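Local coordinates for excretory-secretory protein 2 (Ancylostoma ceylanicum, PDB 3NSW) that is of unknown molecular function but is an excretory-secretory hookworm protein with a netrin-like fold, and may act as an immunomodulator, at residues D21-A26 with C81-Q86; E17-V22 with Y46-T51; T75-G80 with V90-G95; V28-K33 with I69-D74; L40-L45 with S54-F59. All blocks are in the same frame, centred on the assembly; numbering follows the deposited sequence. Where two conformers were deposited one is given.

Contact 1: D21-A26 with C81-Q86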
# COMPACT_ATOMS: atom_id res chain seq x y z
N ASP A 21 0.49 -11.99 -3.92
CA ASP A 21 0.36 -11.46 -5.26
C ASP A 21 0.95 -10.07 -5.49
O ASP A 21 0.88 -9.55 -6.60
CB ASP A 21 -1.08 -11.48 -5.72
CG ASP A 21 -1.18 -11.55 -7.22
OD1 ASP A 21 -0.43 -12.36 -7.79
OD2 ASP A 21 -1.94 -10.77 -7.81
N VAL A 22 1.53 -9.49 -4.46
CA VAL A 22 2.22 -8.20 -4.61
C VAL A 22 3.73 -8.38 -4.47
O VAL A 22 4.20 -9.43 -4.04
CB VAL A 22 1.64 -7.10 -3.68
CG1 VAL A 22 0.19 -6.81 -4.05
CG2 VAL A 22 1.76 -7.49 -2.19
N GLU A 23 4.50 -7.37 -4.87
CA GLU A 23 5.94 -7.43 -4.72
C GLU A 23 6.40 -6.89 -3.35
O GLU A 23 7.32 -7.44 -2.75
CB GLU A 23 6.64 -6.67 -5.85
CG GLU A 23 8.14 -6.94 -5.93
CD GLU A 23 8.48 -8.43 -5.97
OE1 GLU A 23 7.83 -9.19 -6.72
OE2 GLU A 23 9.42 -8.83 -5.25
N THR A 24 5.76 -5.82 -2.88
CA THR A 24 6.09 -5.29 -1.56
C THR A 24 4.82 -4.91 -0.80
O THR A 24 3.80 -4.54 -1.39
CB THR A 24 7.01 -4.05 -1.60
OG1 THR A 24 6.36 -2.97 -2.29
CG2 THR A 24 8.37 -4.36 -2.26
N VAL A 25 4.90 -5.01 0.52
CA VAL A 25 3.84 -4.54 1.39
C VAL A 25 4.50 -3.55 2.35
O VAL A 25 5.50 -3.87 2.99
CB VAL A 25 3.20 -5.67 2.20
CG1 VAL A 25 2.01 -5.13 2.98
CG2 VAL A 25 2.75 -6.82 1.27
N ALA A 26 3.92 -2.36 2.43
CA ALA A 26 4.53 -1.24 3.16
C ALA A 26 3.59 -0.59 4.17
O ALA A 26 2.38 -0.65 4.03
CB ALA A 26 4.98 -0.20 2.15
N CYS A 81 1.79 -3.53 -3.10
CA CYS A 81 1.86 -3.15 -4.52
C CYS A 81 2.72 -4.08 -5.36
O CYS A 81 3.72 -4.59 -4.89
CB CYS A 81 2.37 -1.72 -4.70
SG CYS A 81 1.23 -0.37 -4.19
N LYS A 82 2.34 -4.28 -6.63
CA LYS A 82 3.28 -4.85 -7.60
C LYS A 82 4.27 -3.74 -7.98
O LYS A 82 4.01 -2.57 -7.72
CB LYS A 82 2.56 -5.40 -8.84
CG LYS A 82 1.61 -6.52 -8.51
CD LYS A 82 0.93 -7.04 -9.78
CE LYS A 82 0.15 -8.31 -9.49
NZ LYS A 82 -1.01 -8.08 -8.60
N SER A 83 5.38 -4.11 -8.60
CA SER A 83 6.41 -3.14 -8.99
C SER A 83 5.84 -1.94 -9.75
O SER A 83 4.93 -2.09 -10.56
CB SER A 83 7.51 -3.83 -9.80
OG SER A 83 8.15 -4.82 -9.01
N GLY A 84 6.35 -0.75 -9.45
CA GLY A 84 5.84 0.49 -10.03
C GLY A 84 4.59 1.02 -9.36
O GLY A 84 3.93 1.94 -9.87
N ASN A 85 4.26 0.45 -8.20
CA ASN A 85 3.06 0.83 -7.43
C ASN A 85 1.81 0.69 -8.27
O ASN A 85 1.00 1.63 -8.41
CB ASN A 85 3.19 2.25 -6.85
CG ASN A 85 4.02 2.27 -5.58
OD1 ASN A 85 4.56 1.25 -5.14
ND2 ASN A 85 4.13 3.45 -4.97
N GLN A 86 1.66 -0.51 -8.81
CA GLN A 86 0.46 -0.84 -9.56
C GLN A 86 -0.23 -2.06 -8.97
O GLN A 86 0.35 -2.78 -8.15
CB GLN A 86 0.78 -0.97 -11.06
CG GLN A 86 1.44 -2.26 -11.48
CD GLN A 86 1.86 -2.22 -12.94
OE1 GLN A 86 2.74 -1.46 -13.32
NE2 GLN A 86 1.22 -3.05 -13.76
O HOH W 1 6.53 -2.96 -5.02
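C81 pairs with T24 through two antiparallel backbone bonds: C81 N donates to T24 O at 2.8 Å, and C81 O receives T24 N at 3.1 Å in a nearly straight bond (N-H...O 171°). The same carbonyl takes a second backbone donor, E23 N, at 2.9 Å; that bond is more bent (141°), and its donor stands above the carbonyl plane. A water that donates to C81 O (3.3 Å) also bonds T24 OG1, which is 2.7 Å from it. V22 CB lies beside the same carbonyl, 3.5 Å from C81 O, while C81 SG is committed to a disulfide with C88.

At K82 the side chain runs extended until chi4 (67°) turns NZ toward D21. NZ reaches D21 OD2 at 3.0 Å, a salt bridge that meets the oxygen from above the carboxylate plane, and it adds a weak bond to D21 O. S83 contributes OG, 3.7 Å from E23 CG; the carboxylate of E23 leads off to K50. From here the chain turns back, and N85 and Q86 both face K82 in a G1 bulge, with K82 N bonded to Q86 O.

Two consecutive residues, E23 and T24, facing the single residue C81 define a classic beta bulge, here at the start of strand 24-33, where it pairs with strand 75-82 in the sheet of the netrin-like fold.

Contact 2: E17-V22 with Y46-T51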
# COMPACT_ATOMS: atom_id res chain seq x y z
N GLU A 17 -3.38 -14.55 0.22
CA GLU A 17 -3.48 -14.45 -1.24
C GLU A 17 -3.12 -13.05 -1.73
O GLU A 17 -2.49 -12.89 -2.78
CB GLU A 17 -4.88 -14.82 -1.74
CG GLU A 17 -5.47 -16.07 -1.15
CD GLU A 17 -6.38 -15.78 0.03
OE1 GLU A 17 -7.55 -15.43 -0.21
OE2 GLU A 17 -5.92 -15.91 1.19
N ASP A 18 -3.54 -12.04 -0.97
CA ASP A 18 -3.29 -10.65 -1.33
C ASP A 18 -1.79 -10.35 -1.21
O ASP A 18 -1.20 -9.78 -2.13
CB ASP A 18 -4.12 -9.70 -0.45
CG ASP A 18 -5.59 -10.07 -0.44
OD1 ASP A 18 -6.19 -10.18 -1.53
OD2 ASP A 18 -6.16 -10.25 0.67
N ILE A 19 -1.21 -10.78 -0.10
CA ILE A 19 0.22 -10.63 0.17
C ILE A 19 1.09 -11.34 -0.87
O ILE A 19 2.07 -10.77 -1.35
CB ILE A 19 0.57 -11.12 1.58
CG1 ILE A 19 -0.03 -10.17 2.63
CG2 ILE A 19 2.10 -11.19 1.77
CD1 ILE A 19 -0.11 -10.78 4.02
N ASN A 20 0.74 -12.57 -1.22
CA ASN A 20 1.52 -13.35 -2.19
C ASN A 20 1.51 -12.77 -3.59
O ASN A 20 2.43 -13.02 -4.36
CB ASN A 20 1.03 -14.79 -2.23
CG ASN A 20 1.40 -15.57 -1.01
OD1 ASN A 20 2.20 -15.12 -0.18
ND2 ASN A 20 0.83 -16.77 -0.89
N ASP A 21 0.49 -11.99 -3.92
CA ASP A 21 0.36 -11.46 -5.26
C ASP A 21 0.95 -10.07 -5.49
O ASP A 21 0.88 -9.55 -6.60
CB ASP A 21 -1.08 -11.48 -5.72
CG ASP A 21 -1.18 -11.55 -7.22
OD1 ASP A 21 -0.43 -12.36 -7.79
OD2 ASP A 21 -1.94 -10.77 -7.81
N VAL A 22 1.53 -9.49 -4.46
CA VAL A 22 2.22 -8.20 -4.61
C VAL A 22 3.73 -8.38 -4.47
O VAL A 22 4.20 -9.43 -4.04
CB VAL A 22 1.64 -7.10 -3.68
CG1 VAL A 22 0.19 -6.81 -4.05
CG2 VAL A 22 1.76 -7.49 -2.19
N TYR A 46 7.32 -4.48 5.06
CA TYR A 46 7.18 -5.74 5.77
C TYR A 46 7.96 -6.83 5.04
O TYR A 46 8.19 -6.72 3.83
CB TYR A 46 5.70 -6.13 5.93
CG TYR A 46 4.87 -5.12 6.72
CD1 TYR A 46 4.87 -5.14 8.12
CD2 TYR A 46 4.10 -4.15 6.06
CE1 TYR A 46 4.11 -4.22 8.85
CE2 TYR A 46 3.33 -3.23 6.79
CZ TYR A 46 3.35 -3.28 8.18
OH TYR A 46 2.59 -2.39 8.90
N ASP A 47 8.38 -7.86 5.77
CA ASP A 47 9.17 -8.94 5.18
C ASP A 47 8.30 -10.04 4.55
O ASP A 47 8.59 -11.23 4.68
CB ASP A 47 10.12 -9.51 6.24
CG ASP A 47 11.14 -8.49 6.70
OD1 ASP A 47 11.84 -7.92 5.84
OD2 ASP A 47 11.24 -8.26 7.92
N VAL A 48 7.24 -9.60 3.86
CA VAL A 48 6.29 -10.48 3.16
C VAL A 48 5.92 -9.86 1.80
O VAL A 48 5.87 -8.63 1.68
CB VAL A 48 5.00 -10.73 4.00
CG1 VAL A 48 5.29 -11.56 5.24
CG2 VAL A 48 4.29 -9.40 4.35
N PRO A 49 5.64 -10.71 0.78
CA PRO A 49 5.71 -12.17 0.76
C PRO A 49 7.14 -12.69 0.84
O PRO A 49 7.35 -13.87 1.11
CB PRO A 49 5.08 -12.54 -0.59
CG PRO A 49 5.32 -11.36 -1.44
CD PRO A 49 5.22 -10.17 -0.53
N LYS A 50 8.11 -11.81 0.59
CA LYS A 50 9.52 -12.16 0.71
C LYS A 50 10.22 -11.14 1.60
O LYS A 50 9.69 -10.05 1.83
CB LYS A 50 10.19 -12.22 -0.68
CG LYS A 50 9.42 -13.01 -1.74
CD LYS A 50 10.14 -13.06 -3.08
CE LYS A 50 10.20 -11.70 -3.77
NZ LYS A 50 8.86 -11.07 -3.94
N THR A 51 11.40 -11.50 2.10
CA THR A 51 12.22 -10.58 2.89
C THR A 51 12.38 -9.26 2.15
O THR A 51 12.59 -9.24 0.93
CB THR A 51 13.60 -11.19 3.22
OG1 THR A 51 13.41 -12.44 3.91
CG2 THR A 51 14.41 -10.26 4.11
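I19, on the last turn of helix 16-20, meets V48 and P49 with its branch methyl. The first torsion places CG1 anti to the carbonyl carbon (chi1 -69°) and leaves CG2 anti to the backbone N, where it lies 3.7 Å from V48 CB and 4.0 Å from P49 CD. The I19 and V48 side chains run obliquely to each other. Both also reach helix 98-104, I19 at L103 and V48 at L104, so this apolar patch joins a short helix, a loop and the C-terminal helix.

The carbonyl of I19 belongs to the contact as much as its side chain does. I19 O sits 3.3 Å from P49 CG, and it already accepts a weak bond from V22 N as the helix ends. N20 adds OD1, 3.9 Å from P49 CB, the two side chains sliding past each other in opposite directions; the amide oxygen has its hydrogen bond with Q16. Beyond the end of the helix, V22 brings up a second backbone oxygen, V22 O, 3.4 Å from P49 CG. The V22 side chain touches F89 on strand 88-92.

The peptide before P49 is cis, and the ring turns its CG-CD edge toward these two carbonyl oxygens. Proline has no N-H to offer, so the oxygens of I19 and V22 face carbon rather than a conventional donor. The contact therefore rests on van der Waals packing, with perhaps a small electrostatic contribution between the carbonyl oxygens and the ring methylenes.

Contact 3: T75-G80 with V90-G95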
# COMPACT_ATOMS: atom_id res chain seq x y z
N THR A 75 -2.93 10.15 7.03
CA THR A 75 -3.52 8.90 7.51
C THR A 75 -2.62 7.72 7.16
O THR A 75 -2.00 7.69 6.10
CB THR A 75 -4.92 8.71 6.91
OG1 THR A 75 -5.73 9.84 7.28
CG2 THR A 75 -5.58 7.45 7.46
N ASP A 76 -2.54 6.76 8.08
CA ASP A 76 -1.60 5.66 7.92
C ASP A 76 -2.30 4.48 7.24
O ASP A 76 -3.42 4.13 7.60
CB ASP A 76 -1.05 5.20 9.26
CG ASP A 76 -0.11 6.22 9.90
OD1 ASP A 76 0.21 7.25 9.27
OD2 ASP A 76 0.31 5.96 11.04
N TYR A 77 -1.60 3.85 6.29
CA TYR A 77 -2.13 2.69 5.57
C TYR A 77 -1.12 1.57 5.44
O TYR A 77 0.09 1.80 5.46
CB TYR A 77 -2.54 3.11 4.16
CG TYR A 77 -3.68 4.09 4.15
CD1 TYR A 77 -4.99 3.66 4.26
CD2 TYR A 77 -3.44 5.48 4.08
CE1 TYR A 77 -6.05 4.57 4.26
CE2 TYR A 77 -4.49 6.40 4.09
CZ TYR A 77 -5.79 5.93 4.18
OH TYR A 77 -6.84 6.81 4.19
N VAL A 78 -1.61 0.34 5.30
CA VAL A 78 -0.77 -0.72 4.78
C VAL A 78 -1.04 -0.72 3.27
O VAL A 78 -2.19 -0.68 2.84
CB VAL A 78 -1.14 -2.09 5.38
CG1 VAL A 78 -0.31 -3.19 4.73
CG2 VAL A 78 -0.90 -2.08 6.88
N LEU A 79 0.04 -0.73 2.48
CA LEU A 79 -0.06 -0.60 1.04
C LEU A 79 0.68 -1.75 0.41
O LEU A 79 1.89 -1.87 0.60
CB LEU A 79 0.59 0.72 0.60
CG LEU A 79 0.68 0.97 -0.92
CD1 LEU A 79 -0.73 1.14 -1.54
CD2 LEU A 79 1.57 2.17 -1.23
N GLY A 80 -0.04 -2.61 -0.33
CA GLY A 80 0.59 -3.76 -0.98
C GLY A 80 0.62 -3.48 -2.47
O GLY A 80 -0.42 -3.20 -3.04
N VAL A 90 -5.00 -1.49 -0.38
CA VAL A 90 -4.82 -0.50 0.70
C VAL A 90 -5.73 -0.86 1.87
O VAL A 90 -6.89 -1.21 1.67
CB VAL A 90 -5.21 0.93 0.21
CG1 VAL A 90 -4.81 1.97 1.27
CG2 VAL A 90 -4.56 1.25 -1.13
N LYS A 91 -5.19 -0.77 3.08
CA LYS A 91 -5.94 -1.03 4.30
C LYS A 91 -5.51 -0.02 5.37
O LYS A 91 -4.32 0.25 5.51
CB LYS A 91 -5.66 -2.46 4.79
CG LYS A 91 -6.02 -2.74 6.26
CD LYS A 91 -7.38 -3.41 6.42
CE LYS A 91 -7.73 -3.53 7.90
NZ LYS A 91 -8.78 -4.53 8.19
N LEU A 92 -6.48 0.56 6.07
CA LEU A 92 -6.17 1.47 7.17
C LEU A 92 -5.32 0.77 8.21
O LEU A 92 -5.70 -0.28 8.73
CB LEU A 92 -7.47 1.96 7.83
CG LEU A 92 -7.37 3.20 8.71
CD1 LEU A 92 -7.13 4.41 7.83
CD2 LEU A 92 -8.64 3.36 9.53
N HIS A 93 -4.16 1.34 8.51
CA HIS A 93 -3.23 0.72 9.46
C HIS A 93 -3.86 0.54 10.85
O HIS A 93 -3.68 -0.51 11.48
CB HIS A 93 -1.93 1.51 9.55
CG HIS A 93 -0.89 0.86 10.41
ND1 HIS A 93 -0.67 1.24 11.72
CD2 HIS A 93 -0.02 -0.13 10.15
CE1 HIS A 93 0.29 0.49 12.23
NE2 HIS A 93 0.71 -0.34 11.29
N ASP A 94 -4.60 1.54 11.31
CA ASP A 94 -5.26 1.49 12.63
C ASP A 94 -6.38 0.45 12.70
O ASP A 94 -6.90 0.17 13.78
CB ASP A 94 -5.82 2.87 13.02
CG ASP A 94 -4.74 3.86 13.45
OD1 ASP A 94 -3.62 3.43 13.82
OD2 ASP A 94 -5.03 5.08 13.42
N GLY A 95 -6.75 -0.11 11.54
CA GLY A 95 -7.78 -1.14 11.46
C GLY A 95 -7.30 -2.58 11.39
O GLY A 95 -8.10 -3.50 11.24
O HOH W 2 -4.47 4.19 10.18
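V78 and K91 face each other as an antiparallel hydrogen-bonded pair, with V78 N to K91 O at 2.7 Å and K91 N to V78 O at 3.0 Å. The third backbone bond, H93 N to D76 O at 3.0 Å, is straight at the hydrogen (168°), yet its donor stands well above the carbonyl plane, consistent with the chain leaving strand 88-92 for the 3-10 turn 93-95. On the face that carries Y77, L79 and V90, Y77 CD1 lies 3.4 Å from V90 CG1, and L79 CD1 also touches V90 CG2. Although L92 diverges from Y77 at the backbone, its CD1 comes 3.7 Å from Y77 CE1. L92 CD1 is squeezed further against T75 CG2, at 3.4 Å, tighter than usual for carbons.

These pairs form the beta hairpin of strands 75-82 and 88-92, whose segment axes diverge from strict antiparallel (146°), as in the twisted sheet of a netrin-like domain.

Further out, V78 CG2 meets the H93 ring at its edge, 3.9 Å from CD2. CG of H93 lies anti to the backbone N (chi1 -175°), and the ring that follows it stacks on Y27. A water accepting from D94 N donates to D76 O. Among outer partners, T72 N bonds Y77 OH, T29 OG1 bonds D76 OD1, and K91 NZ reaches S12 O and E100.

Contact 4: V28-K33 with I69-D74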
# COMPACT_ATOMS: atom_id res chain seq x y z
N VAL A 28 2.76 3.04 5.37
CA VAL A 28 2.93 4.38 4.80
C VAL A 28 2.01 5.40 5.46
O VAL A 28 1.00 5.03 6.07
CB VAL A 28 2.65 4.39 3.27
CG1 VAL A 28 3.59 3.43 2.52
CG2 VAL A 28 1.19 4.05 2.97
N THR A 29 2.36 6.68 5.35
CA THR A 29 1.42 7.75 5.64
C THR A 29 1.19 8.51 4.34
O THR A 29 2.15 8.81 3.61
CB THR A 29 1.96 8.74 6.68
OG1 THR A 29 2.32 8.03 7.87
CG2 THR A 29 0.87 9.78 7.04
N VAL A 30 -0.07 8.80 4.05
CA VAL A 30 -0.40 9.71 2.94
C VAL A 30 -0.13 11.13 3.43
O VAL A 30 -0.71 11.57 4.43
CB VAL A 30 -1.87 9.55 2.48
CG1 VAL A 30 -2.27 10.62 1.44
CG2 VAL A 30 -2.11 8.17 1.93
N THR A 31 0.76 11.85 2.75
CA THR A 31 1.22 13.16 3.23
C THR A 31 0.66 14.32 2.42
O THR A 31 0.95 15.48 2.69
CB THR A 31 2.75 13.27 3.22
OG1 THR A 31 3.21 13.15 1.86
CG2 THR A 31 3.37 12.20 4.09
N GLY A 32 -0.15 13.98 1.41
CA GLY A 32 -0.70 14.98 0.51
C GLY A 32 -1.07 14.37 -0.83
O GLY A 32 -0.91 13.17 -1.04
N LYS A 33 -1.58 15.19 -1.73
CA LYS A 33 -1.98 14.70 -3.05
C LYS A 33 -1.69 15.74 -4.12
O LYS A 33 -2.12 16.88 -4.01
CB LYS A 33 -3.46 14.29 -3.07
CG LYS A 33 -3.92 13.75 -4.42
CD LYS A 33 -5.21 12.96 -4.38
CE LYS A 33 -5.40 12.20 -5.68
NZ LYS A 33 -6.67 11.42 -5.74
N ILE A 69 -10.73 4.58 -4.41
CA ILE A 69 -10.24 4.88 -3.06
C ILE A 69 -10.35 6.38 -2.82
O ILE A 69 -10.32 7.17 -3.76
CB ILE A 69 -8.77 4.41 -2.83
CG1 ILE A 69 -7.80 5.15 -3.75
CG2 ILE A 69 -8.65 2.88 -2.96
CD1 ILE A 69 -6.32 4.86 -3.46
N GLN A 70 -10.50 6.76 -1.55
CA GLN A 70 -10.51 8.17 -1.19
C GLN A 70 -9.67 8.31 0.06
O GLN A 70 -10.19 8.42 1.16
CB GLN A 70 -11.94 8.66 -0.92
CG GLN A 70 -12.11 10.18 -0.96
CD GLN A 70 -12.16 10.73 -2.37
OE1 GLN A 70 -13.13 10.54 -3.10
NE2 GLN A 70 -11.10 11.43 -2.77
N LEU A 71 -8.35 8.24 -0.11
CA LEU A 71 -7.46 8.24 1.05
C LEU A 71 -7.46 9.61 1.71
O LEU A 71 -7.68 10.63 1.04
CB LEU A 71 -6.04 7.83 0.65
CG LEU A 71 -5.92 6.54 -0.15
CD1 LEU A 71 -4.45 6.17 -0.37
CD2 LEU A 71 -6.67 5.40 0.54
N THR A 72 -7.26 9.64 3.02
CA THR A 72 -7.31 10.90 3.75
C THR A 72 -5.92 11.40 4.13
O THR A 72 -4.97 10.62 4.27
CB THR A 72 -8.20 10.81 5.01
OG1 THR A 72 -7.87 9.63 5.75
CG2 THR A 72 -9.68 10.76 4.61
N ALA A 73 -5.82 12.72 4.27
CA ALA A 73 -4.57 13.38 4.62
C ALA A 73 -4.03 12.85 5.95
O ALA A 73 -4.79 12.60 6.89
CB ALA A 73 -4.77 14.89 4.70
N ASP A 74 -2.71 12.66 6.00
CA ASP A 74 -1.97 12.37 7.24
C ASP A 74 -2.49 11.08 7.87
O ASP A 74 -2.52 10.95 9.10
CB ASP A 74 -2.06 13.51 8.27
CG ASP A 74 -1.56 14.85 7.74
OD1 ASP A 74 -0.55 14.90 7.02
OD2 ASP A 74 -2.20 15.86 8.06
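V30 and L71 form the close-packed part of this contact: V30 CG2 stands 3.8 Å from L71 CD1, and the two side chains cross at about a right angle. V30 CB also abuts a loop carbonyl, 3.7 Å from T72 O. With CG1 anti to the backbone N (chi1 173°), the other methyl, CG2, is the one that faces L71. Y77 touches both of these side chains, and Y38 touches V30 as well, so this side of the contact continues into the core of the sheet.

The other side opens toward solvent. T72, A73 and D74 are exposed, and what they add is mainly backbone. D74 N gives V30 O a hydrogen bond of 2.8 Å that is bent at the hydrogen (130°), and T29 CG2 rests 3.7 Å from D74 C. T29 OG1 has its own partner in W43.

V30 thus meets the loop before strand 75-82 in two ways, an apolar contact through CG2 and a polar one through its carbonyl. The chemistry across the contact amounts to one bent N-H...O bond beside a small apolar contact, while T72 OG1 bonds T75 OG1 at the start of the strand that follows.

Contact 5: L40-L45 with S54-F59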
# COMPACT_ATOMS: atom_id res chain seq x y z
N LEU A 40 3.40 9.88 -0.51
CA LEU A 40 3.59 8.88 0.54
C LEU A 40 4.91 9.05 1.29
O LEU A 40 5.96 9.37 0.70
CB LEU A 40 3.61 7.46 -0.07
CG LEU A 40 2.43 7.05 -0.94
CD1 LEU A 40 2.69 5.68 -1.56
CD2 LEU A 40 1.15 7.06 -0.12
N GLN A 41 4.83 8.83 2.60
CA GLN A 41 6.00 8.61 3.43
C GLN A 41 6.03 7.13 3.77
O GLN A 41 5.05 6.58 4.27
CB GLN A 41 5.92 9.45 4.71
CG GLN A 41 6.88 9.03 5.82
CD GLN A 41 8.30 9.55 5.61
OE1 GLN A 41 8.50 10.74 5.37
NE2 GLN A 41 9.28 8.66 5.70
N TYR A 42 7.16 6.48 3.52
CA TYR A 42 7.33 5.07 3.85
C TYR A 42 7.99 4.93 5.21
O TYR A 42 9.03 5.53 5.46
CB TYR A 42 8.20 4.38 2.80
CG TYR A 42 7.46 4.06 1.54
CD1 TYR A 42 6.96 2.78 1.30
CD2 TYR A 42 7.25 5.05 0.57
CE1 TYR A 42 6.26 2.49 0.13
CE2 TYR A 42 6.56 4.77 -0.60
CZ TYR A 42 6.08 3.49 -0.81
OH TYR A 42 5.40 3.21 -1.97
N TRP A 43 7.40 4.10 6.07
CA TRP A 43 7.95 3.84 7.40
C TRP A 43 8.67 2.51 7.46
O TRP A 43 9.67 2.38 8.18
CB TRP A 43 6.84 3.87 8.45
CG TRP A 43 6.13 5.18 8.52
CD1 TRP A 43 4.84 5.44 8.14
CD2 TRP A 43 6.67 6.43 8.99
NE1 TRP A 43 4.55 6.77 8.36
CE2 TRP A 43 5.65 7.40 8.88
CE3 TRP A 43 7.92 6.82 9.51
CZ2 TRP A 43 5.83 8.74 9.26
CZ3 TRP A 43 8.10 8.15 9.89
CH2 TRP A 43 7.06 9.09 9.76
N ARG A 44 8.17 1.52 6.73
CA ARG A 44 8.67 0.16 6.87
C ARG A 44 8.22 -0.64 5.66
O ARG A 44 7.12 -0.43 5.17
CB ARG A 44 8.04 -0.47 8.12
CG ARG A 44 8.36 -1.95 8.31
CD ARG A 44 7.75 -2.45 9.59
NE ARG A 44 7.99 -3.87 9.77
CZ ARG A 44 7.49 -4.58 10.78
NH1 ARG A 44 6.71 -3.98 11.68
NH2 ARG A 44 7.75 -5.87 10.88
N LEU A 45 9.06 -1.55 5.18
CA LEU A 45 8.58 -2.56 4.24
C LEU A 45 8.49 -3.84 5.05
O LEU A 45 9.48 -4.23 5.69
CB LEU A 45 9.55 -2.75 3.07
CG LEU A 45 9.91 -1.57 2.17
CD1 LEU A 45 10.61 -2.09 0.94
CD2 LEU A 45 8.70 -0.78 1.78
N SER A 54 17.08 -4.33 1.36
CA SER A 54 17.85 -3.55 2.32
C SER A 54 17.59 -2.06 2.20
O SER A 54 17.45 -1.35 3.20
CB SER A 54 19.35 -3.84 2.16
OG SER A 54 19.64 -5.21 2.34
N GLN A 55 17.51 -1.58 0.95
CA GLN A 55 17.36 -0.16 0.67
C GLN A 55 16.06 0.17 -0.06
O GLN A 55 15.66 -0.52 -1.01
CB GLN A 55 18.56 0.37 -0.12
CG GLN A 55 19.86 0.41 0.69
CD GLN A 55 21.07 0.81 -0.14
OE1 GLN A 55 20.99 1.69 -0.99
NE2 GLN A 55 22.19 0.15 0.12
N TRP A 56 15.40 1.23 0.41
CA TRP A 56 14.13 1.70 -0.15
C TRP A 56 13.97 3.20 0.12
O TRP A 56 14.38 3.68 1.18
CB TRP A 56 12.96 0.91 0.44
CG TRP A 56 11.63 1.16 -0.21
CD1 TRP A 56 10.68 2.05 0.18
CD2 TRP A 56 11.10 0.48 -1.37
NE1 TRP A 56 9.59 1.98 -0.66
CE2 TRP A 56 9.82 1.03 -1.61
CE3 TRP A 56 11.58 -0.52 -2.21
CZ2 TRP A 56 9.02 0.60 -2.67
CZ3 TRP A 56 10.78 -0.95 -3.26
CH2 TRP A 56 9.52 -0.39 -3.48
N PRO A 57 13.38 3.95 -0.84
CA PRO A 57 13.20 5.39 -0.62
C PRO A 57 12.18 5.72 0.46
O PRO A 57 11.20 4.98 0.64
CB PRO A 57 12.71 5.90 -1.98
CG PRO A 57 13.12 4.86 -2.96
CD PRO A 57 13.00 3.57 -2.21
N SER A 58 12.41 6.81 1.18
CA SER A 58 11.52 7.25 2.25
C SER A 58 10.23 7.85 1.69
O SER A 58 9.20 7.83 2.36
CB SER A 58 12.22 8.25 3.16
OG SER A 58 13.39 7.67 3.73
N PHE A 59 10.32 8.41 0.48
CA PHE A 59 9.17 9.04 -0.18
C PHE A 59 8.76 8.29 -1.45
O PHE A 59 9.61 7.69 -2.13
CB PHE A 59 9.47 10.50 -0.55
CG PHE A 59 10.16 11.27 0.54
CD1 PHE A 59 9.46 11.67 1.67
CD2 PHE A 59 11.50 11.59 0.42
CE1 PHE A 59 10.10 12.39 2.68
CE2 PHE A 59 12.15 12.31 1.42
CZ PHE A 59 11.45 12.71 2.56
O HOH W 3 11.97 6.08 5.78
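W56 and Y42 bury the most surface here, and they meet edge to face: the indole edge points at one face of the phenol, with W56 NE1 3.3 Å above the Y42 plane, toward its rim. The five-membered ring and the phenol have centroids 4.6 Å apart and planes inclined by 64°. One face of the indole takes L45, whose CD2 stands 3.8 Å from the five-membered-ring centroid, almost on the ring normal, and whose CD1 lies 3.5 Å from W56 CD2; P57 CD is on the opposite face. CG of W56 lies anti to the backbone N (chi1 -171°). W56 is modelled in two conformers, so this packing describes one of them.

Y42 is also gripped by its backbone, Y42 N giving S58 O a straight bond of 2.7 Å (N-H...O 179°). The same oxygen lies in the plane of the phenol, at its edge. This bond lies where the loop joins strand 59-63, the outermost strand beside 37-45, and the next pair, Q41 with F59, is an antiparallel non-hydrogen-bonded one. Strands 24-33, 37-45 and 59-63 thus run as an antiparallel meander at one side of the netrin-like sheet.

F59 is the third large contributor. Its CA approaches L40 O at 3.3 Å in a CA-H...O contact, while its ring meets the amide of Q41, OE1 lying 3.5 Å from F59 CE1. That amide is oriented by Q41 NE2 donating to Y42 O. Deeper in, Y42 OH bonds N85 ND2.

Contacts 1, 3, 4 and 5 all reach one mixed sheet, and contact 2 packs helix 16-20 and a loop beside it. Contacts 1 and 2 share D21 and V22, their centres about 9 Å apart, and a salt bridge between E23 OE2 and K50 NZ (2.7 Å) ties them further. Contacts 3 and 4, about 10 Å apart by centres, are joined by D76 OD1 and T29 OG1 at 2.7 Å; T29 OG1 also meets W43 NE1 of contact 5 at 2.6 Å. Contacts 1 and 5 approach through A26 CB and Y42 CE1, 3.6 Å apart. Contacts 2 and 4, with centres about 22 Å apart, lie on opposite sides of the chain's centre and do not touch.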